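Local coordinates for protein putative alpha-L-fucosidase (Bacteroides thetaiotaomicron, PDB 4H41) that is a putative alpha-L-fucosidase with a TIM-barrel fold, probably a hydrolase acting on host glycans, at residues B[56-61]-B[318-323]; B[311-316]-B[328-333]. All coordinates share one frame; numbering follows the deposited sequence.

Contact 1: residues B[56-61]-B[318-323]; sequences WDLDFQ and SPQSAY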
loop_
_atom_site.group_PDB
_atom_site.type_symbol
_atom_site.label_atom_id
_atom_site.label_comp_id
_atom_site.label_asym_id
_atom_site.label_seq_id
_atom_site.Cartn_x
_atom_site.Cartn_y
_atom_site.Cartn_z
ATOM N N TRP B 56 -1.763 -18.032 13.669
ATOM C CA TRP B 56 -1.853 -17.305 14.950
ATOM C C TRP B 56 -0.992 -17.973 16.001
ATOM O O TRP B 56 -0.290 -17.280 16.742
ATOM C CB TRP B 56 -3.300 -17.172 15.407
ATOM C CG TRP B 56 -3.965 -15.987 14.794
ATOM C CD1 TRP B 56 -4.946 -15.980 13.849
ATOM C CD2 TRP B 56 -3.638 -14.620 15.047
ATOM N NE1 TRP B 56 -5.284 -14.685 13.533
ATOM C CE2 TRP B 56 -4.488 -13.830 14.246
ATOM C CE3 TRP B 56 -2.669 -13.980 15.831
ATOM C CZ2 TRP B 56 -4.392 -12.425 14.207
ATOM C CZ3 TRP B 56 -2.658 -12.591 15.867
ATOM C CH2 TRP B 56 -3.509 -11.835 15.052
ATOM N N ASP B 57 -0.947 -19.301 16.032
ATOM C CA ASP B 57 -0.072 -20.021 16.960
ATOM C C ASP B 57 1.390 -19.633 16.721
ATOM O O ASP B 57 2.127 -19.331 17.668
ATOM C CB ASP B 57 -0.252 -21.528 16.803
ATOM C CG ASP B 57 0.766 -22.311 17.608
ATOM O OD1 ASP B 57 0.582 -22.426 18.838
ATOM O OD2 ASP B 57 1.796 -22.702 17.029
ATOM N N LEU B 58 1.799 -19.613 15.471
ATOM C CA LEU B 58 3.173 -19.212 15.136
ATOM C C LEU B 58 3.436 -17.742 15.527
ATOM O O LEU B 58 4.505 -17.424 16.048
ATOM C CB LEU B 58 3.417 -19.435 13.646
ATOM C CG LEU B 58 4.756 -18.974 13.074
ATOM C CD1 LEU B 58 5.912 -19.721 13.744
ATOM C CD2 LEU B 58 4.809 -19.194 11.540
ATOM N N ASP B 59 2.452 -16.854 15.339
ATOM C CA ASP B 59 2.660 -15.465 15.748
ATOM C C ASP B 59 2.805 -15.338 17.240
ATOM O O ASP B 59 3.646 -14.549 17.694
ATOM C CB ASP B 59 1.550 -14.497 15.258
ATOM C CG ASP B 59 2.194 -13.341 14.538
ATOM O OD1 ASP B 59 3.100 -13.589 13.729
ATOM O OD2 ASP B 59 1.811 -12.181 14.812
ATOM N N PHE B 60 2.069 -16.123 18.008
ATOM C CA PHE B 60 2.210 -16.080 19.468
ATOM C C PHE B 60 3.628 -16.523 19.871
ATOM O O PHE B 60 4.190 -16.006 20.846
ATOM C CB PHE B 60 1.145 -16.921 20.151
ATOM C CG PHE B 60 -0.115 -16.146 20.502
ATOM C CD1 PHE B 60 -0.936 -15.625 19.498
ATOM C CD2 PHE B 60 -0.493 -15.961 21.829
ATOM C CE1 PHE B 60 -2.095 -14.908 19.811
ATOM C CE2 PHE B 60 -1.679 -15.281 22.141
ATOM C CZ PHE B 60 -2.491 -14.799 21.127
ATOM N N GLN B 61 4.219 -17.479 19.130
ATOM C CA GLN B 61 5.604 -17.895 19.358
ATOM C C GLN B 61 6.586 -16.743 19.085
ATOM O O GLN B 61 7.511 -16.543 19.884
ATOM C CB GLN B 61 5.973 -19.086 18.479
ATOM C CG GLN B 61 5.220 -20.371 18.793
ATOM C CD GLN B 61 5.618 -21.437 17.829
ATOM O OE1 GLN B 61 6.811 -21.719 17.683
ATOM N NE2 GLN B 61 4.651 -22.098 17.193
ATOM N N SER B 318 5.857 -8.464 13.041
ATOM C CA SER B 318 6.031 -9.907 12.986
ATOM C C SER B 318 6.845 -10.394 11.820
ATOM O O SER B 318 6.572 -10.015 10.694
ATOM C CB SER B 318 4.671 -10.585 12.901
ATOM O OG SER B 318 4.819 -11.989 12.708
ATOM N N PRO B 319 7.706 -11.407 12.024
ATOM C CA PRO B 319 8.346 -12.077 10.872
ATOM C C PRO B 319 7.360 -12.743 9.902
ATOM O O PRO B 319 7.697 -12.993 8.743
ATOM C CB PRO B 319 9.213 -13.178 11.558
ATOM C CG PRO B 319 9.484 -12.658 12.901
ATOM C CD PRO B 319 8.199 -11.943 13.306
ATOM N N GLN B 320 6.112 -12.984 10.345
ATOM C CA GLN B 320 5.080 -13.589 9.517
ATOM C C GLN B 320 4.228 -12.576 8.769
ATOM O O GLN B 320 3.448 -12.969 7.885
ATOM C CB GLN B 320 4.168 -14.415 10.446
ATOM C CG GLN B 320 3.286 -15.394 9.710
ATOM C CD GLN B 320 2.537 -16.324 10.635
ATOM O OE1 GLN B 320 2.078 -17.358 10.190
ATOM N NE2 GLN B 320 2.334 -15.981 11.922
ATOM N N SER B 321 4.371 -11.287 9.060
ATOM C CA SER B 321 3.547 -10.291 8.395
ATOM C C SER B 321 3.741 -10.268 6.876
ATOM O O SER B 321 4.864 -10.376 6.375
ATOM C CB SER B 321 3.836 -8.888 8.915
ATOM O OG SER B 321 2.993 -7.957 8.252
ATOM N N ALA B 322 2.643 -9.939 6.168
ATOM C CA ALA B 322 2.672 -9.683 4.717
ATOM C C ALA B 322 3.531 -8.454 4.392
ATOM O O ALA B 322 3.969 -8.288 3.253
ATOM C CB ALA B 322 1.248 -9.463 4.208
ATOM N N TYR B 323 3.732 -7.549 5.380
ATOM C CA TYR B 323 4.576 -6.388 5.248
ATOM C C TYR B 323 5.955 -6.831 5.693
ATOM O O TYR B 323 6.234 -6.874 6.892
ATOM C CB TYR B 323 4.064 -5.206 6.108
ATOM C CG TYR B 323 2.606 -4.855 5.913
ATOM C CD1 TYR B 323 1.977 -5.024 4.668
ATOM C CD2 TYR B 323 1.866 -4.279 6.937
ATOM C CE1 TYR B 323 0.670 -4.608 4.460
ATOM C CE2 TYR B 323 0.537 -3.907 6.753
ATOM C CZ TYR B 323 -0.058 -4.075 5.514
ATOM O OH TYR B 323 -1.371 -3.731 5.304
#
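D59, on helix 53-65, takes two donors from the loop 318-323 on a single carboxylate oxygen. The hydroxyl of S318 comes in on the syn lone pair of D59 OD1, with OG 2.6 Å from it. The amide of Q320 reaches the same oxygen from above the carboxylate plane, NE2 to OD1 being 3.1 Å at an N-H...O angle of 157°. Q320 can span the gap because its chain is extended, with CG anti to the backbone N (chi1 -164°). Its NE2 also donates to the carbonyl of E55, so the amide is fastened to the helix twice, while OE1 lies 3.6 Å from CD2 of L58. S318 OG works in both directions: it accepts from the backbone N of Q320 at 2.9 Å, an ST turn inside the type I turn S318-S321. The other oxygen of D59, OD2, is taken by S314 OG. With an alanine here in place of the aspartate, the hydroxyls of S318 and S314 would probably lose their acceptor and the Q320 amide would be held by E55 alone. The loop thus lies against helix 53-65 just after the short helix 313-316, whose F313 touches both D59 and S318, and leads into helix 324-337.

Contact 2: residues B[311-316]-B[328-333]; sequences FEFSHF and HLYDRY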
loop_
_atom_site.group_PDB
_atom_site.type_symbol
_atom_site.label_atom_id
_atom_site.label_comp_id
_atom_site.label_asym_id
_atom_site.label_seq_id
_atom_site.Cartn_x
_atom_site.Cartn_y
_atom_site.Cartn_z
ATOM N N PHE B 311 0.268 -1.179 19.036
ATOM C CA PHE B 311 -0.596 -1.430 17.882
ATOM C C PHE B 311 0.398 -1.435 16.712
ATOM O O PHE B 311 0.907 -0.374 16.360
ATOM C CB PHE B 311 -1.701 -0.395 17.709
ATOM C CG PHE B 311 -2.677 -0.808 16.634
ATOM C CD1 PHE B 311 -2.385 -0.603 15.296
ATOM C CD2 PHE B 311 -3.803 -1.558 16.951
ATOM C CE1 PHE B 311 -3.203 -1.099 14.299
ATOM C CE2 PHE B 311 -4.641 -2.039 15.950
ATOM C CZ PHE B 311 -4.340 -1.797 14.629
ATOM N N GLU B 312 0.734 -2.579 16.112
ATOM C CA GLU B 312 0.230 -3.926 16.372
ATOM C C GLU B 312 1.276 -4.910 15.925
ATOM O O GLU B 312 1.782 -4.778 14.808
ATOM C CB GLU B 312 -1.085 -4.158 15.601
ATOM C CG GLU B 312 -1.797 -5.444 15.991
ATOM C CD GLU B 312 -2.095 -6.461 14.899
ATOM O OE1 GLU B 312 -1.458 -6.382 13.829
ATOM O OE2 GLU B 312 -2.941 -7.358 15.123
ATOM N N PHE B 313 1.598 -5.865 16.751
ATOM C CA PHE B 313 2.678 -6.799 16.428
ATOM C C PHE B 313 2.453 -7.571 15.138
ATOM O O PHE B 313 3.370 -7.608 14.297
ATOM C CB PHE B 313 2.899 -7.775 17.565
ATOM C CG PHE B 313 3.993 -8.772 17.324
ATOM C CD1 PHE B 313 3.721 -9.994 16.722
ATOM C CD2 PHE B 313 5.285 -8.520 17.742
ATOM C CE1 PHE B 313 4.740 -10.910 16.472
ATOM C CE2 PHE B 313 6.308 -9.426 17.463
ATOM C CZ PHE B 313 6.022 -10.624 16.848
ATOM N N SER B 314 1.304 -8.240 15.004
ATOM C CA SER B 314 1.086 -9.162 13.866
ATOM C C SER B 314 1.307 -8.533 12.482
ATOM O O SER B 314 1.782 -9.224 11.590
ATOM C CB SER B 314 -0.272 -9.817 13.937
ATOM O OG SER B 314 -0.333 -10.543 15.162
ATOM N N HIS B 315 0.864 -7.303 12.270
ATOM C CA HIS B 315 1.070 -6.640 10.988
ATOM C C HIS B 315 2.384 -5.914 10.905
ATOM O O HIS B 315 2.986 -5.830 9.810
ATOM C CB HIS B 315 -0.039 -5.613 10.729
ATOM C CG HIS B 315 -1.356 -6.207 10.329
ATOM N ND1 HIS B 315 -2.235 -6.703 11.259
ATOM C CD2 HIS B 315 -1.910 -6.339 9.101
ATOM C CE1 HIS B 315 -3.293 -7.123 10.577
ATOM N NE2 HIS B 315 -3.150 -6.876 9.284
ATOM N N PHE B 316 2.781 -5.253 11.999
ATOM C CA PHE B 316 3.870 -4.296 11.915
ATOM C C PHE B 316 5.205 -4.709 12.514
ATOM O O PHE B 316 6.184 -4.046 12.202
ATOM C CB PHE B 316 3.412 -2.951 12.467
ATOM C CG PHE B 316 2.183 -2.475 11.718
ATOM C CD1 PHE B 316 2.262 -2.111 10.385
ATOM C CD2 PHE B 316 0.940 -2.431 12.336
ATOM C CE1 PHE B 316 1.133 -1.690 9.678
ATOM C CE2 PHE B 316 -0.192 -1.985 11.628
ATOM C CZ PHE B 316 -0.089 -1.662 10.298
ATOM N N HIS B 328 11.927 -7.294 9.267
ATOM C CA HIS B 328 13.166 -6.569 9.433
ATOM C C HIS B 328 13.100 -5.691 10.688
ATOM O O HIS B 328 14.077 -5.623 11.434
ATOM C CB HIS B 328 13.466 -5.744 8.176
ATOM C CG HIS B 328 13.760 -6.599 6.979
ATOM N ND1 HIS B 328 14.790 -7.532 7.000
ATOM C CD2 HIS B 328 13.154 -6.650 5.767
ATOM C CE1 HIS B 328 14.801 -8.099 5.797
ATOM N NE2 HIS B 328 13.773 -7.654 5.044
ATOM N N LEU B 329 11.957 -5.060 10.964
ATOM C CA LEU B 329 11.781 -4.272 12.195
ATOM C C LEU B 329 12.021 -5.151 13.431
ATOM O O LEU B 329 12.677 -4.731 14.382
ATOM C CB LEU B 329 10.392 -3.668 12.281
ATOM C CG LEU B 329 10.092 -2.801 13.539
ATOM C CD1 LEU B 329 11.130 -1.742 13.767
ATOM C CD2 LEU B 329 8.742 -2.084 13.356
ATOM N N TYR B 330 11.511 -6.366 13.374
ATOM C CA TYR B 330 11.678 -7.342 14.470
ATOM C C TYR B 330 13.156 -7.612 14.715
ATOM O O TYR B 330 13.582 -7.623 15.854
ATOM C CB TYR B 330 10.958 -8.630 14.089
ATOM C CG TYR B 330 10.892 -9.705 15.153
ATOM C CD1 TYR B 330 9.841 -9.747 16.059
ATOM C CD2 TYR B 330 11.753 -10.789 15.117
ATOM C CE1 TYR B 330 9.684 -10.809 16.940
ATOM C CE2 TYR B 330 11.620 -11.851 16.010
ATOM C CZ TYR B 330 10.560 -11.873 16.890
ATOM O OH TYR B 330 10.410 -12.942 17.742
ATOM N N ASP B 331 13.939 -7.761 13.639
ATOM C CA ASP B 331 15.389 -7.979 13.743
ATOM C C ASP B 331 16.099 -6.757 14.330
ATOM O O ASP B 331 16.931 -6.922 15.198
ATOM C CB ASP B 331 15.974 -8.321 12.388
ATOM C CG ASP B 331 15.526 -9.650 11.810
ATOM O OD1 ASP B 331 14.956 -10.473 12.573
ATOM O OD2 ASP B 331 15.697 -9.848 10.578
ATOM N N ARG B 332 15.763 -5.546 13.882
ATOM C CA ARG B 332 16.392 -4.312 14.434
ATOM C C ARG B 332 16.057 -4.153 15.910
ATOM O O ARG B 332 16.913 -3.736 16.706
ATOM C CB ARG B 332 15.939 -3.062 13.670
ATOM C CG ARG B 332 16.208 -3.029 12.170
ATOM C CD ARG B 332 17.674 -2.955 11.746
ATOM N NE ARG B 332 18.414 -4.208 11.931
ATOM C CZ ARG B 332 18.263 -5.328 11.223
ATOM N NH1 ARG B 332 17.411 -5.379 10.199
ATOM N NH2 ARG B 332 18.971 -6.400 11.521
ATOM N N TYR B 333 14.812 -4.484 16.282
ATOM C CA TYR B 333 14.320 -4.435 17.666
ATOM C C TYR B 333 15.093 -5.408 18.545
ATOM O O TYR B 333 15.592 -5.036 19.619
ATOM C CB TYR B 333 12.818 -4.736 17.661
ATOM C CG TYR B 333 12.171 -4.694 19.010
ATOM C CD1 TYR B 333 12.140 -5.817 19.818
ATOM C CD2 TYR B 333 11.587 -3.526 19.489
ATOM C CE1 TYR B 333 11.546 -5.784 21.080
ATOM C CE2 TYR B 333 10.941 -3.496 20.727
ATOM C CZ TYR B 333 10.949 -4.619 21.529
ATOM O OH TYR B 333 10.393 -4.568 22.775
#
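The closing end of the TIM barrel brings together the short helix 313-316, which follows the eighth strand, 307-310, and the last long helix, 324-337. Between them F313 and Y330 meet by their perimeters: CZ of F313 is 3.7 Å from CE1 of Y330, which lies at the edge of the phenylalanine ring and near its plane. The ring centroids are 5.9 Å apart, the planes stand at 72°, and neither ring stacks on its partner. With CG anti to the backbone N (chi1 -180°), the F313 ring brings its CE2-CZ end up to Y330, whose own bond from CA to CB points toward 311-316. One residue before Y330, L329 brings CD2 to 3.4 Å from the carbonyl oxygen of F316, a buried acceptor with no polar partner in the model. E312 caps the short helix: its OE1 accepts from H315 N at 2.9 Å and from H315 ND1 at 2.7 Å, from opposite faces of the carboxylate plane. That grip fixes the imidazole, whose NE2 donates to the carbonyl of P47. Beyond the aromatic pair Y330 OH bonds to the carbonyl of H62, and F313 rests on D59 and M63, all in helix 53-65; L329 packs on F290 of helix 290-302.

How the contacts relate
From the N terminus the chain first passes through 56-61, on the helix after the first barrel strand, and then runs through the remaining strands before reaching 311-316, beyond the eighth. Contact 1 closes a loop of 256 intervening residues when 318-323 returns to that early helix, while contact 2 closes one of 11 residues between 311-316 and 328-333. Their segments alternate, so the two closures cross rather than nest. The contact centres are 9 Å apart, and the pieces touch directly: S321 OG probably bonds to the carbonyl oxygen of H315. Together they tie the first helix of the barrel to the C-terminal end, across the seam where strands 34-39 and 307-310 adjoin.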